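Local structure of cation-transporting ATPase, E1-E2 family protein (Streptococcus pneumoniae, 4F2F) at residues A[17-22]-A[28-33]; A[38-43]-A[54-59]; A[48-53]-A[90-95]; A[61-66]-A[71-76]; A[83-88]-A[94-99]. The protein probably exports copper(I) from the cell by ATP hydrolysis, using an N-terminal metal-binding domain of cupredoxin fold that holds two copper(I) ions. All blocks are in the same frame, centred on the assembly; numbering follows the deposited sequence.

Contact 1: residues A[17-22]-A[28-33]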
# COMPACT_ATOMS: atom_id res chain seq x y z
N ILE A 17 -3.33 2.45 7.49
CA ILE A 17 -4.05 3.06 6.38
C ILE A 17 -4.72 1.97 5.55
O ILE A 17 -4.22 0.86 5.44
CB ILE A 17 -3.11 3.91 5.50
CG1 ILE A 17 -3.91 4.69 4.46
CG2 ILE A 17 -2.04 3.05 4.86
CD1 ILE A 17 -3.13 5.81 3.80
N ARG A 18 -5.88 2.31 4.99
CA ARG A 18 -6.66 1.37 4.19
C ARG A 18 -6.65 1.78 2.73
O ARG A 18 -6.84 2.96 2.40
CB ARG A 18 -8.09 1.31 4.72
CG ARG A 18 -8.97 0.27 4.05
CD ARG A 18 -10.39 0.34 4.59
NE ARG A 18 -11.23 -0.74 4.08
CZ ARG A 18 -11.92 -0.68 2.95
NH1 ARG A 18 -11.87 0.40 2.19
NH2 ARG A 18 -12.66 -1.72 2.57
N ILE A 19 -6.43 0.81 1.85
CA ILE A 19 -6.41 1.06 0.41
C ILE A 19 -7.41 0.16 -0.29
O ILE A 19 -7.43 -1.06 -0.08
CB ILE A 19 -5.01 0.84 -0.18
CG1 ILE A 19 -3.99 1.76 0.49
CG2 ILE A 19 -5.02 1.06 -1.69
CD1 ILE A 19 -2.59 1.63 -0.06
N GLN A 20 -8.26 0.76 -1.12
CA GLN A 20 -9.24 0.01 -1.89
C GLN A 20 -8.70 -0.31 -3.27
O GLN A 20 -8.15 0.56 -3.95
CB GLN A 20 -10.54 0.81 -2.00
N ALA A 21 -8.85 -1.57 -3.69
CA ALA A 21 -8.46 -1.97 -5.03
C ALA A 21 -9.71 -2.13 -5.90
O ALA A 21 -10.45 -3.10 -5.77
CB ALA A 21 -7.67 -3.27 -4.99
N GLU A 22 -9.92 -1.15 -6.77
CA GLU A 22 -11.06 -1.15 -7.69
C GLU A 22 -10.90 0.01 -8.66
O GLU A 22 -10.97 1.17 -8.26
CB GLU A 22 -12.38 -1.01 -6.93
CG GLU A 22 -13.60 -1.01 -7.83
CD GLU A 22 -14.90 -0.92 -7.05
OE1 GLU A 22 -14.87 -0.46 -5.89
OE2 GLU A 22 -15.95 -1.31 -7.61
N ALA A 28 -3.95 5.90 -4.10
CA ALA A 28 -2.82 5.31 -4.80
C ALA A 28 -1.50 5.78 -4.21
O ALA A 28 -0.48 5.10 -4.31
CB ALA A 28 -2.89 5.63 -6.28
N HIS A 29 -1.51 6.96 -3.58
CA HIS A 29 -0.29 7.53 -3.02
C HIS A 29 -0.45 7.81 -1.54
O HIS A 29 -1.37 8.52 -1.13
CB HIS A 29 0.10 8.80 -3.77
CG HIS A 29 0.19 8.62 -5.25
ND1 HIS A 29 1.19 7.88 -5.84
CD2 HIS A 29 -0.59 9.07 -6.26
CE1 HIS A 29 1.02 7.88 -7.15
NE2 HIS A 29 -0.06 8.59 -7.43
N ILE A 30 0.44 7.26 -0.73
CA ILE A 30 0.37 7.42 0.71
C ILE A 30 1.70 7.89 1.29
O ILE A 30 2.73 7.82 0.62
CB ILE A 30 -0.07 6.12 1.41
CG1 ILE A 30 1.05 5.07 1.36
CG2 ILE A 30 -1.35 5.57 0.79
CD1 ILE A 30 0.71 3.78 2.07
N GLN A 31 1.66 8.37 2.53
CA GLN A 31 2.85 8.81 3.22
C GLN A 31 3.03 8.02 4.52
O GLN A 31 2.07 7.78 5.25
CB GLN A 31 2.77 10.31 3.53
CG GLN A 31 4.01 10.86 4.23
CD GLN A 31 3.84 12.31 4.65
OE1 GLN A 31 3.90 13.22 3.82
NE2 GLN A 31 3.64 12.53 5.94
N LEU A 32 4.27 7.60 4.78
CA LEU A 32 4.59 6.83 5.97
C LEU A 32 5.76 7.47 6.72
O LEU A 32 6.65 8.05 6.11
CB LEU A 32 4.95 5.39 5.59
CG LEU A 32 3.92 4.57 4.82
CD1 LEU A 32 4.52 3.23 4.43
CD2 LEU A 32 2.65 4.38 5.63
N GLN A 33 5.75 7.34 8.04
CA GLN A 33 6.85 7.82 8.87
C GLN A 33 7.92 6.75 9.00
O GLN A 33 7.62 5.58 9.26
CB GLN A 33 6.33 8.22 10.26
CG GLN A 33 5.46 9.46 10.27
CD GLN A 33 6.26 10.74 10.11
OE1 GLN A 33 7.34 10.88 10.66
NE2 GLN A 33 5.72 11.68 9.34
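Ile-17 and Ile-30 meet through their methyl ends, with CD1 of Ile-17 pressed to CG2 of Ile-30 at 3.5 Å. The longer branch of Ile-17 runs trans to the backbone nitrogen (chi1 -173°) and stays extended, which sends CD1 across to the branch methyl on the far strand. Ile-30 takes a different rotamer: its chi1 of 71° tucks CG1 between N and the carbonyl carbon. This arrangement leaves CG2 to take the main contact, while CD1 of Ile-30 lies 4.0 Å from CG2 of Ile-17, so each isoleucine uses both branches. Ile-19 adds a looser touch, its CD1 being 4.2 Å from CG2 of Ile-30, and that one methyl therefore has Ile-17 and Ile-19 against it. The same cluster continues into Tyr-96 beside Ile-30 and Phe-42 beside Ile-19. The two backbones are too far apart here to pair directly, and such interlocked aliphatic side chains belong to the hydrophobic interior of a cupredoxin beta sandwich.

Contact 2: residues A[38-43]-A[54-59]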
# COMPACT_ATOMS: atom_id res chain seq x y z
N ALA A 38 4.35 -0.22 10.03
CA ALA A 38 3.23 0.15 9.19
C ALA A 38 2.33 -1.04 8.90
O ALA A 38 2.81 -2.15 8.66
CB ALA A 38 3.71 0.78 7.89
N GLU A 39 1.02 -0.81 8.96
CA GLU A 39 0.05 -1.81 8.53
C GLU A 39 -0.85 -1.20 7.46
O GLU A 39 -1.65 -0.31 7.73
CB GLU A 39 -0.77 -2.33 9.72
CG GLU A 39 0.03 -3.21 10.67
CD GLU A 39 -0.84 -3.99 11.65
OE1 GLU A 39 -2.08 -3.96 11.50
OE2 GLU A 39 -0.28 -4.63 12.56
N ILE A 40 -0.68 -1.69 6.24
CA ILE A 40 -1.42 -1.19 5.10
C ILE A 40 -2.45 -2.23 4.69
O ILE A 40 -2.10 -3.29 4.16
CB ILE A 40 -0.50 -0.88 3.92
CG1 ILE A 40 0.67 0.00 4.38
CG2 ILE A 40 -1.27 -0.20 2.80
CD1 ILE A 40 1.73 0.21 3.32
N THR A 41 -3.71 -1.93 4.94
CA THR A 41 -4.79 -2.87 4.67
C THR A 41 -5.37 -2.66 3.28
O THR A 41 -5.91 -1.59 2.98
CB THR A 41 -5.90 -2.76 5.72
OG1 THR A 41 -5.37 -3.11 7.01
CG2 THR A 41 -7.06 -3.70 5.39
N PHE A 42 -5.23 -3.68 2.44
CA PHE A 42 -5.79 -3.66 1.10
C PHE A 42 -7.12 -4.42 1.06
O PHE A 42 -7.22 -5.52 1.60
CB PHE A 42 -4.83 -4.32 0.11
CG PHE A 42 -3.65 -3.47 -0.26
CD1 PHE A 42 -2.55 -3.36 0.57
CD2 PHE A 42 -3.64 -2.78 -1.47
CE1 PHE A 42 -1.46 -2.58 0.22
CE2 PHE A 42 -2.55 -2.00 -1.83
CZ PHE A 42 -1.47 -1.90 -0.98
N HIS A 43 -8.13 -3.83 0.44
CA HIS A 43 -9.38 -4.54 0.19
C HIS A 43 -9.57 -4.72 -1.30
O HIS A 43 -9.65 -3.74 -2.04
CB HIS A 43 -10.57 -3.78 0.79
CG HIS A 43 -11.89 -4.39 0.46
ND1 HIS A 43 -12.92 -3.68 -0.11
CD2 HIS A 43 -12.35 -5.65 0.63
CE1 HIS A 43 -13.97 -4.47 -0.28
NE2 HIS A 43 -13.65 -5.68 0.16
N ILE A 54 -0.57 -8.38 -4.41
CA ILE A 54 -0.07 -7.09 -3.96
C ILE A 54 1.45 -7.16 -3.91
O ILE A 54 2.02 -8.05 -3.27
CB ILE A 54 -0.59 -6.74 -2.56
CG1 ILE A 54 -2.12 -6.81 -2.53
CG2 ILE A 54 -0.09 -5.37 -2.11
CD1 ILE A 54 -2.69 -6.89 -1.13
N LEU A 55 2.12 -6.21 -4.57
CA LEU A 55 3.57 -6.24 -4.68
C LEU A 55 4.23 -5.01 -4.07
O LEU A 55 3.96 -3.88 -4.48
CB LEU A 55 4.00 -6.38 -6.15
CG LEU A 55 5.50 -6.32 -6.46
CD1 LEU A 55 6.24 -7.48 -5.80
CD2 LEU A 55 5.74 -6.32 -7.96
N PHE A 56 5.07 -5.24 -3.07
CA PHE A 56 5.98 -4.22 -2.54
C PHE A 56 7.40 -4.72 -2.77
O PHE A 56 8.02 -5.30 -1.87
CB PHE A 56 5.73 -4.00 -1.05
CG PHE A 56 4.52 -3.14 -0.74
CD1 PHE A 56 4.68 -1.87 -0.20
CD2 PHE A 56 3.23 -3.60 -0.98
CE1 PHE A 56 3.59 -1.08 0.10
CE2 PHE A 56 2.13 -2.80 -0.69
CZ PHE A 56 2.31 -1.54 -0.15
N GLU A 57 7.91 -4.51 -3.98
CA GLU A 57 9.16 -5.13 -4.42
C GLU A 57 10.34 -4.82 -3.50
O GLU A 57 11.16 -5.69 -3.22
CB GLU A 57 9.49 -4.69 -5.85
CG GLU A 57 10.62 -5.46 -6.51
CD GLU A 57 10.13 -6.67 -7.28
OE1 GLU A 57 9.44 -6.48 -8.30
OE2 GLU A 57 10.43 -7.81 -6.86
N GLU A 58 10.42 -3.58 -3.03
CA GLU A 58 11.57 -3.15 -2.25
C GLU A 58 11.54 -3.70 -0.82
O GLU A 58 12.54 -3.61 -0.10
CB GLU A 58 11.64 -1.62 -2.23
CG GLU A 58 11.49 -1.03 -3.62
CD GLU A 58 11.45 0.48 -3.60
OE1 GLU A 58 12.25 1.09 -2.85
OE2 GLU A 58 10.61 1.06 -4.32
N GLU A 59 10.41 -4.26 -0.42
CA GLU A 59 10.28 -4.89 0.88
C GLU A 59 10.26 -6.41 0.74
O GLU A 59 10.16 -7.13 1.73
CB GLU A 59 9.01 -4.41 1.59
CG GLU A 59 9.04 -2.93 1.94
CD GLU A 59 10.11 -2.59 2.96
OE1 GLU A 59 10.47 -3.48 3.77
OE2 GLU A 59 10.60 -1.44 2.96
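Phe-42 and Ile-54 both place their chains trans to the carbonyl carbon (chi1 -76° and -55°), and this turns the ring of the one and the long branch of the other into the space between strands 38-44 and 53-56. The isoleucine then works with two methyls. CD1 reaches the root of the phenylalanine, 3.6 Å from CB of Phe-42, while CG2 of Ile-54 stands over one face of the Phe-42 ring in a CH-pi contact, 3.9 Å from the centroid and close to the ring normal. That pair holds the ring from its base outward along one face. Phe-42 is in turn met by Phe-56, which comes from the opposite direction. Their planes are nearly perpendicular, at 83°, but the rings meet rim to rim and neither covers the other; CE1 of Phe-42 is 3.7 Å from CE2 of Phe-56.

The strands run roughly antiparallel, with their axes 10.6 Å apart, and the side chains fill the interior of the cupredoxin beta sandwich between them. Further along, Ile-40 sends CD1 to the end of the second phenylalanine, 3.9 Å from CZ of Phe-56. Around this row the aromatic cluster widens: Phe-56 also meets the rings of Phe-85, Phe-75 and Tyr-96, and Ile-65 packs on both Phe-42 and Ile-54.

Contact 3: residues A[48-53]-A[90-95]. With CU1 (copper (I) ion), chain C; CU1 (copper (I) ion), chain B.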
# COMPACT_ATOMS: atom_id res chain seq x y z
N SER A 48 -11.65 -8.76 -10.97
CA SER A 48 -10.55 -8.82 -11.94
C SER A 48 -9.29 -9.40 -11.33
O SER A 48 -8.82 -8.92 -10.29
CB SER A 48 -10.24 -7.45 -12.52
OG SER A 48 -9.07 -7.50 -13.32
N ASN A 49 -8.72 -10.41 -11.97
CA ASN A 49 -7.48 -10.99 -11.46
C ASN A 49 -6.24 -10.11 -11.67
O ASN A 49 -5.15 -10.47 -11.25
CB ASN A 49 -7.24 -12.39 -12.03
CG ASN A 49 -7.78 -13.49 -11.13
OD1 ASN A 49 -8.22 -13.22 -10.01
ND2 ASN A 49 -7.76 -14.72 -11.62
N CYS A 50 -6.42 -8.96 -12.30
CA CYS A 50 -5.33 -8.00 -12.39
C CYS A 50 -4.90 -7.59 -10.98
O CYS A 50 -3.77 -7.18 -10.75
CB CYS A 50 -5.75 -6.77 -13.20
SG CYS A 50 -4.40 -5.65 -13.66
N TYR A 51 -5.82 -7.75 -10.02
CA TYR A 51 -5.60 -7.33 -8.64
C TYR A 51 -5.45 -8.51 -7.67
O TYR A 51 -5.62 -8.34 -6.46
CB TYR A 51 -6.75 -6.44 -8.16
CG TYR A 51 -6.97 -5.20 -8.99
CD1 TYR A 51 -6.43 -3.98 -8.61
CD2 TYR A 51 -7.72 -5.24 -10.16
CE1 TYR A 51 -6.63 -2.84 -9.36
CE2 TYR A 51 -7.92 -4.11 -10.92
CZ TYR A 51 -7.37 -2.91 -10.52
OH TYR A 51 -7.57 -1.78 -11.28
N LYS A 52 -5.11 -9.69 -8.19
CA LYS A 52 -5.06 -10.88 -7.33
C LYS A 52 -3.82 -10.93 -6.44
O LYS A 52 -3.73 -11.78 -5.55
CB LYS A 52 -5.15 -12.17 -8.16
CG LYS A 52 -3.89 -12.54 -8.91
CD LYS A 52 -4.06 -13.88 -9.63
CE LYS A 52 -2.73 -14.37 -10.18
NZ LYS A 52 -2.88 -15.69 -10.86
N GLU A 53 -2.87 -10.03 -6.67
CA GLU A 53 -1.66 -9.97 -5.87
C GLU A 53 -1.27 -8.53 -5.53
O GLU A 53 -1.61 -7.60 -6.26
CB GLU A 53 -0.50 -10.69 -6.58
CG GLU A 53 -0.64 -12.20 -6.59
CD GLU A 53 0.14 -12.86 -7.71
OE1 GLU A 53 0.86 -12.15 -8.44
OE2 GLU A 53 0.02 -14.10 -7.86
N LYS A 90 2.11 -5.51 -12.12
CA LYS A 90 2.73 -4.19 -12.27
C LYS A 90 1.97 -3.30 -13.26
O LYS A 90 2.54 -2.37 -13.83
CB LYS A 90 4.22 -4.33 -12.64
CG LYS A 90 5.04 -5.01 -11.55
CD LYS A 90 6.39 -5.50 -12.04
CE LYS A 90 7.35 -4.36 -12.35
NZ LYS A 90 8.73 -4.86 -12.62
N MET A 91 0.68 -3.59 -13.45
CA MET A 91 -0.18 -2.79 -14.32
C MET A 91 -0.85 -1.65 -13.57
O MET A 91 -0.98 -0.54 -14.09
CB MET A 91 -1.24 -3.67 -14.99
CG MET A 91 -0.69 -4.71 -15.94
SD MET A 91 -1.96 -5.79 -16.61
CE MET A 91 -2.84 -4.68 -17.70
N GLN A 92 -1.27 -1.92 -12.34
CA GLN A 92 -1.88 -0.90 -11.49
C GLN A 92 -0.88 -0.49 -10.41
O GLN A 92 -0.43 -1.33 -9.63
CB GLN A 92 -3.17 -1.43 -10.86
CG GLN A 92 -4.24 -1.81 -11.88
CD GLN A 92 -4.79 -0.61 -12.62
OE1 GLN A 92 -4.74 0.51 -12.13
NE2 GLN A 92 -5.30 -0.84 -13.83
N LYS A 93 -0.54 0.79 -10.38
CA LYS A 93 0.54 1.25 -9.51
C LYS A 93 0.11 2.27 -8.45
O LYS A 93 -0.94 2.90 -8.55
CB LYS A 93 1.66 1.86 -10.35
CG LYS A 93 2.29 0.91 -11.34
CD LYS A 93 3.20 1.67 -12.28
CE LYS A 93 3.89 0.74 -13.26
NZ LYS A 93 4.60 1.50 -14.32
N GLY A 94 0.96 2.41 -7.44
CA GLY A 94 0.79 3.38 -6.38
C GLY A 94 2.15 3.68 -5.81
O GLY A 94 3.16 3.16 -6.29
N SER A 95 2.21 4.52 -4.79
CA SER A 95 3.48 4.85 -4.18
C SER A 95 3.34 5.08 -2.69
O SER A 95 2.27 5.46 -2.20
CB SER A 95 4.11 6.09 -4.84
OG SER A 95 3.45 7.28 -4.45
CU CU1 C . -3.19 -6.86 -15.07
CU CU1 B . -2.93 -5.66 -12.08
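Cys-50 and Met-91 are joined through copper: the contact is one side of a binuclear copper(I) site set at the end of a cupredoxin fold. Metal coordination dominates. SG of Cys-50 is a bridging thiolate, 2.2 Å from the copper(I) ion of chain B and equally close to that of chain C, with the two metals subtending about 95° at the sulfur. O of Cys-50 also binds the chain B copper, at 2.2 Å, and Cys-87 is a further ligand of that ion. Met-91 supplies one of the two thioethers of the second site, the other coming from Met-89. SD of Met-91 lies 2.2 Å from the chain C ion; the side chain extends as far as SD and then bends at chi3 (70°), which turns its terminal methyl off the line of the chain.

Van der Waals contact fills in beside the metals. Gln-92 lies obliquely against Tyr-51, its CG 3.6 Å from CE1 of Tyr-51, with ring and amide planes 22° apart. The tyrosine hydroxyl has its polar partner in the backbone N of Gly-24.

Hydrogen bonding shapes the cysteine loop from within. In an ST turn, N of Cys-50 donates to OG of Ser-48 at 3.2 Å.

Contact 4: residues A[61-66]-A[71-76]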
# COMPACT_ATOMS: atom_id res chain seq x y z
N ILE A 61 7.96 -8.11 -0.59
CA ILE A 61 6.60 -8.56 -0.30
C ILE A 61 5.82 -8.83 -1.57
O ILE A 61 5.77 -8.00 -2.48
CB ILE A 61 5.85 -7.53 0.57
CG1 ILE A 61 6.49 -7.45 1.96
CG2 ILE A 61 4.37 -7.88 0.68
CD1 ILE A 61 5.93 -6.35 2.84
N LEU A 62 5.22 -10.02 -1.64
CA LEU A 62 4.31 -10.39 -2.71
C LEU A 62 3.21 -11.25 -2.09
O LEU A 62 3.45 -12.38 -1.68
CB LEU A 62 5.04 -11.17 -3.81
CG LEU A 62 4.17 -11.64 -4.98
CD1 LEU A 62 3.44 -10.46 -5.60
CD2 LEU A 62 5.00 -12.38 -6.02
N GLU A 63 2.01 -10.69 -2.00
CA GLU A 63 0.94 -11.32 -1.25
C GLU A 63 -0.30 -11.52 -2.11
O GLU A 63 -0.76 -10.58 -2.76
CB GLU A 63 0.59 -10.45 -0.04
CG GLU A 63 -0.46 -11.05 0.88
CD GLU A 63 0.05 -12.25 1.65
OE1 GLU A 63 -0.77 -13.08 2.08
OE2 GLU A 63 1.28 -12.35 1.83
N PRO A 64 -0.86 -12.74 -2.11
CA PRO A 64 -2.12 -12.95 -2.83
C PRO A 64 -3.28 -12.32 -2.07
O PRO A 64 -3.21 -12.18 -0.84
CB PRO A 64 -2.26 -14.48 -2.83
CG PRO A 64 -1.54 -14.92 -1.60
CD PRO A 64 -0.38 -13.96 -1.44
N ILE A 65 -4.32 -11.94 -2.79
CA ILE A 65 -5.52 -11.42 -2.15
C ILE A 65 -6.75 -11.83 -2.96
O ILE A 65 -6.81 -11.61 -4.17
CB ILE A 65 -5.45 -9.88 -1.95
CG1 ILE A 65 -6.69 -9.38 -1.20
CG2 ILE A 65 -5.26 -9.16 -3.27
CD1 ILE A 65 -6.62 -7.91 -0.83
N GLY A 66 -7.71 -12.45 -2.29
CA GLY A 66 -8.89 -12.97 -2.94
C GLY A 66 -9.97 -11.92 -3.12
O GLY A 66 -9.91 -10.85 -2.52
N LYS A 71 -6.29 -7.92 3.06
CA LYS A 71 -4.97 -8.40 3.47
C LYS A 71 -4.19 -7.24 4.08
O LYS A 71 -4.16 -6.15 3.52
CB LYS A 71 -4.20 -8.97 2.27
CG LYS A 71 -4.54 -10.42 1.91
CD LYS A 71 -3.92 -11.39 2.90
CE LYS A 71 -4.24 -12.85 2.57
NZ LYS A 71 -3.43 -13.38 1.44
N VAL A 72 -3.56 -7.48 5.23
CA VAL A 72 -2.74 -6.47 5.86
C VAL A 72 -1.28 -6.65 5.46
O VAL A 72 -0.68 -7.69 5.75
CB VAL A 72 -2.85 -6.52 7.40
CG1 VAL A 72 -2.00 -5.43 8.04
CG2 VAL A 72 -4.30 -6.38 7.83
N ILE A 73 -0.72 -5.65 4.79
CA ILE A 73 0.70 -5.67 4.44
C ILE A 73 1.49 -5.00 5.55
O ILE A 73 1.27 -3.83 5.86
CB ILE A 73 0.96 -4.95 3.11
CG1 ILE A 73 0.13 -5.58 1.99
CG2 ILE A 73 2.44 -4.97 2.77
CD1 ILE A 73 0.47 -7.02 1.70
N ARG A 74 2.41 -5.74 6.17
CA ARG A 74 3.15 -5.22 7.32
C ARG A 74 4.65 -5.10 7.08
O ARG A 74 5.30 -6.05 6.66
CB ARG A 74 2.90 -6.07 8.56
CG ARG A 74 1.48 -6.01 9.09
CD ARG A 74 1.39 -6.70 10.44
NE ARG A 74 2.38 -6.17 11.37
CZ ARG A 74 3.28 -6.91 12.01
NH1 ARG A 74 3.31 -8.22 11.84
NH2 ARG A 74 4.14 -6.34 12.84
N PHE A 75 5.18 -3.92 7.36
CA PHE A 75 6.62 -3.70 7.37
C PHE A 75 6.95 -2.41 8.10
O PHE A 75 6.07 -1.58 8.34
CB PHE A 75 7.21 -3.72 5.95
CG PHE A 75 6.73 -2.61 5.06
CD1 PHE A 75 5.59 -2.75 4.28
CD2 PHE A 75 7.45 -1.42 4.96
CE1 PHE A 75 5.16 -1.73 3.45
CE2 PHE A 75 7.02 -0.40 4.13
CZ PHE A 75 5.88 -0.55 3.38
N THR A 76 8.21 -2.25 8.49
CA THR A 76 8.66 -1.02 9.10
C THR A 76 9.56 -0.30 8.10
O THR A 76 10.69 -0.73 7.86
CB THR A 76 9.43 -1.28 10.41
OG1 THR A 76 8.59 -2.03 11.30
CG2 THR A 76 9.83 0.03 11.07
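Strand 61-64 and residues 71-75 of strand 70-75 run antiparallel, 172° between their directions, with axes 8.8 Å apart, so the strands do not pair directly and side chains bridge the gap. The polar part is the end of Lys-71, whose chain bends at chi2 (-74°) and again at chi4, carrying NZ over to the neighbouring strand. There NZ of Lys-71 forms a salt bridge with OE1 of Glu-63 at 2.8 Å, approaching the lone pair that faces away from the other carboxylate oxygen. The same ammonium also bonds the backbone O of Pro-64 at 2.6 Å, tilted 34° from the carbonyl plane. Ile-65 lies alongside the lysine's aliphatic part, its CG1 3.9 Å from CG of Lys-71. The rest is apolar: CD1 of Ile-61 meets CG2 of Ile-73 at 3.8 Å and the Phe-75 ring, while CD1 of Ile-73 reaches CB of Glu-63. Backbone hydrogen bonds tie 61-64 to 53-56 and 70-75 to 38-44, placing this contact between two edges of the cupredoxin beta sandwich.

Contact 5: residues A[83-88]-A[94-99]. With CU1 (copper (I) ion), chain B.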
# COMPACT_ATOMS: atom_id res chain seq x y z
N HIS A 83 8.64 5.25 -2.93
CA HIS A 83 8.78 3.85 -3.31
C HIS A 83 7.50 3.37 -3.98
O HIS A 83 6.41 3.84 -3.65
CB HIS A 83 9.07 2.99 -2.08
CG HIS A 83 10.18 3.51 -1.23
ND1 HIS A 83 11.51 3.38 -1.57
CD2 HIS A 83 10.17 4.17 -0.05
CE1 HIS A 83 12.26 3.93 -0.64
NE2 HIS A 83 11.47 4.42 0.29
N GLU A 84 7.63 2.44 -4.91
CA GLU A 84 6.47 1.96 -5.65
C GLU A 84 5.86 0.70 -5.03
O GLU A 84 6.58 -0.17 -4.53
CB GLU A 84 6.83 1.69 -7.11
CG GLU A 84 5.73 1.01 -7.93
CD GLU A 84 6.15 0.76 -9.37
OE1 GLU A 84 6.09 -0.41 -9.82
OE2 GLU A 84 6.53 1.73 -10.06
N PHE A 85 4.53 0.64 -5.04
CA PHE A 85 3.82 -0.61 -4.83
C PHE A 85 2.89 -0.79 -6.03
O PHE A 85 2.59 0.18 -6.73
CB PHE A 85 3.06 -0.64 -3.50
CG PHE A 85 1.81 0.21 -3.46
CD1 PHE A 85 0.62 -0.25 -4.00
CD2 PHE A 85 1.81 1.45 -2.84
CE1 PHE A 85 -0.53 0.51 -3.96
CE2 PHE A 85 0.66 2.22 -2.79
CZ PHE A 85 -0.51 1.75 -3.35
N SER A 86 2.47 -2.01 -6.29
CA SER A 86 1.63 -2.27 -7.45
C SER A 86 0.90 -3.59 -7.27
O SER A 86 1.09 -4.27 -6.27
CB SER A 86 2.48 -2.32 -8.72
OG SER A 86 3.29 -3.48 -8.76
N CYS A 87 0.06 -3.93 -8.24
CA CYS A 87 -0.48 -5.28 -8.30
C CYS A 87 0.64 -6.22 -8.73
O CYS A 87 1.74 -5.78 -9.07
CB CYS A 87 -1.64 -5.36 -9.29
SG CYS A 87 -1.15 -5.10 -11.00
N GLY A 88 0.36 -7.52 -8.72
CA GLY A 88 1.35 -8.51 -9.11
C GLY A 88 1.73 -8.44 -10.58
O GLY A 88 2.73 -9.02 -10.98
N GLY A 94 0.96 2.41 -7.44
CA GLY A 94 0.79 3.38 -6.38
C GLY A 94 2.15 3.68 -5.81
O GLY A 94 3.16 3.16 -6.29
N SER A 95 2.21 4.52 -4.79
CA SER A 95 3.48 4.85 -4.18
C SER A 95 3.34 5.08 -2.69
O SER A 95 2.27 5.46 -2.20
CB SER A 95 4.11 6.09 -4.84
OG SER A 95 3.45 7.28 -4.45
N TYR A 96 4.42 4.83 -1.96
CA TYR A 96 4.49 5.23 -0.57
C TYR A 96 5.75 6.05 -0.34
O TYR A 96 6.86 5.62 -0.68
CB TYR A 96 4.41 4.02 0.37
CG TYR A 96 5.49 2.97 0.21
CD1 TYR A 96 5.40 2.01 -0.79
CD2 TYR A 96 6.57 2.92 1.07
CE1 TYR A 96 6.38 1.04 -0.93
CE2 TYR A 96 7.55 1.96 0.94
CZ TYR A 96 7.45 1.02 -0.06
OH TYR A 96 8.42 0.06 -0.19
N THR A 97 5.57 7.24 0.20
CA THR A 97 6.68 8.14 0.46
C THR A 97 7.00 8.10 1.94
O THR A 97 6.14 8.36 2.79
CB THR A 97 6.34 9.57 0.03
OG1 THR A 97 6.01 9.58 -1.37
CG2 THR A 97 7.53 10.50 0.26
N VAL A 98 8.24 7.75 2.25
CA VAL A 98 8.68 7.62 3.63
C VAL A 98 9.38 8.90 4.08
O VAL A 98 10.39 9.30 3.49
CB VAL A 98 9.62 6.42 3.82
CG1 VAL A 98 10.08 6.31 5.26
CG2 VAL A 98 8.92 5.14 3.38
N VAL A 99 8.84 9.55 5.11
CA VAL A 99 9.39 10.80 5.60
C VAL A 99 9.91 10.66 7.03
O VAL A 99 9.54 9.72 7.75
CB VAL A 99 8.35 11.94 5.55
CG1 VAL A 99 7.82 12.11 4.14
CG2 VAL A 99 7.20 11.65 6.52
CU CU1 B . -2.93 -5.66 -12.08
O HOH W 1 8.18 -1.56 -2.57
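Residues 83-87 and 94-99 of strands 81-87 and 93-99 pair as an antiparallel hairpin: His-83 with Tyr-96 and Phe-85 with Gly-94 are hydrogen-bonded pairs, Glu-84 with Ser-95 a non-hydrogen-bonded pair between them. N of Tyr-96 donates to O of His-83 at 2.8 Å, and N of Gly-94 to O of Phe-85 at 2.9 Å. On the face that carries His-83, Phe-85 and Tyr-96, the Phe-85 and Tyr-96 rings lie back across the partner strand. CG of Phe-85 sits between backbone N and carbonyl carbon (chi1 74°), laying the ring over Gly-94, whose CA makes a CH-pi contact 3.8 Å from the centroid. Tyr-96 in turn takes CB of His-83 over its face, 3.5 Å from the centroid.

This is the cupredoxin hairpin whose turn carries copper ligands, and SG of Cys-87 binds the chain B copper(I). A water links OH of Tyr-96 and O of Glu-84, 2.9 Å from each. The His-83 imidazole is fixed by Glu-58 and Glu-79, with CG2 of Val-98 at its edge.

From the N terminus, contact 1 closes the short connection, holding the small strand 25-26, between strands 14-21 and 29-33. Contact 2 follows in series, spanning residues 44-53 from strand 38-44 to 53-56; the backbones of 14-21 and 38-44 pair, joining the two. Contact 3 opens inside the loop of contact 2 and closes far along the chain, so these two cross. Contact 4 is nested within contact 3, next to contact 2 through the strand pairs 53-56 with 61-64 and 38-44 with 70-75. Contact 5 closes the turn between strands 81-87 and 93-99, shares Gly-94 and Ser-95 with contact 3, and both reach the chain B copper. Ser-95 also pairs back to Ala-28 of contact 1.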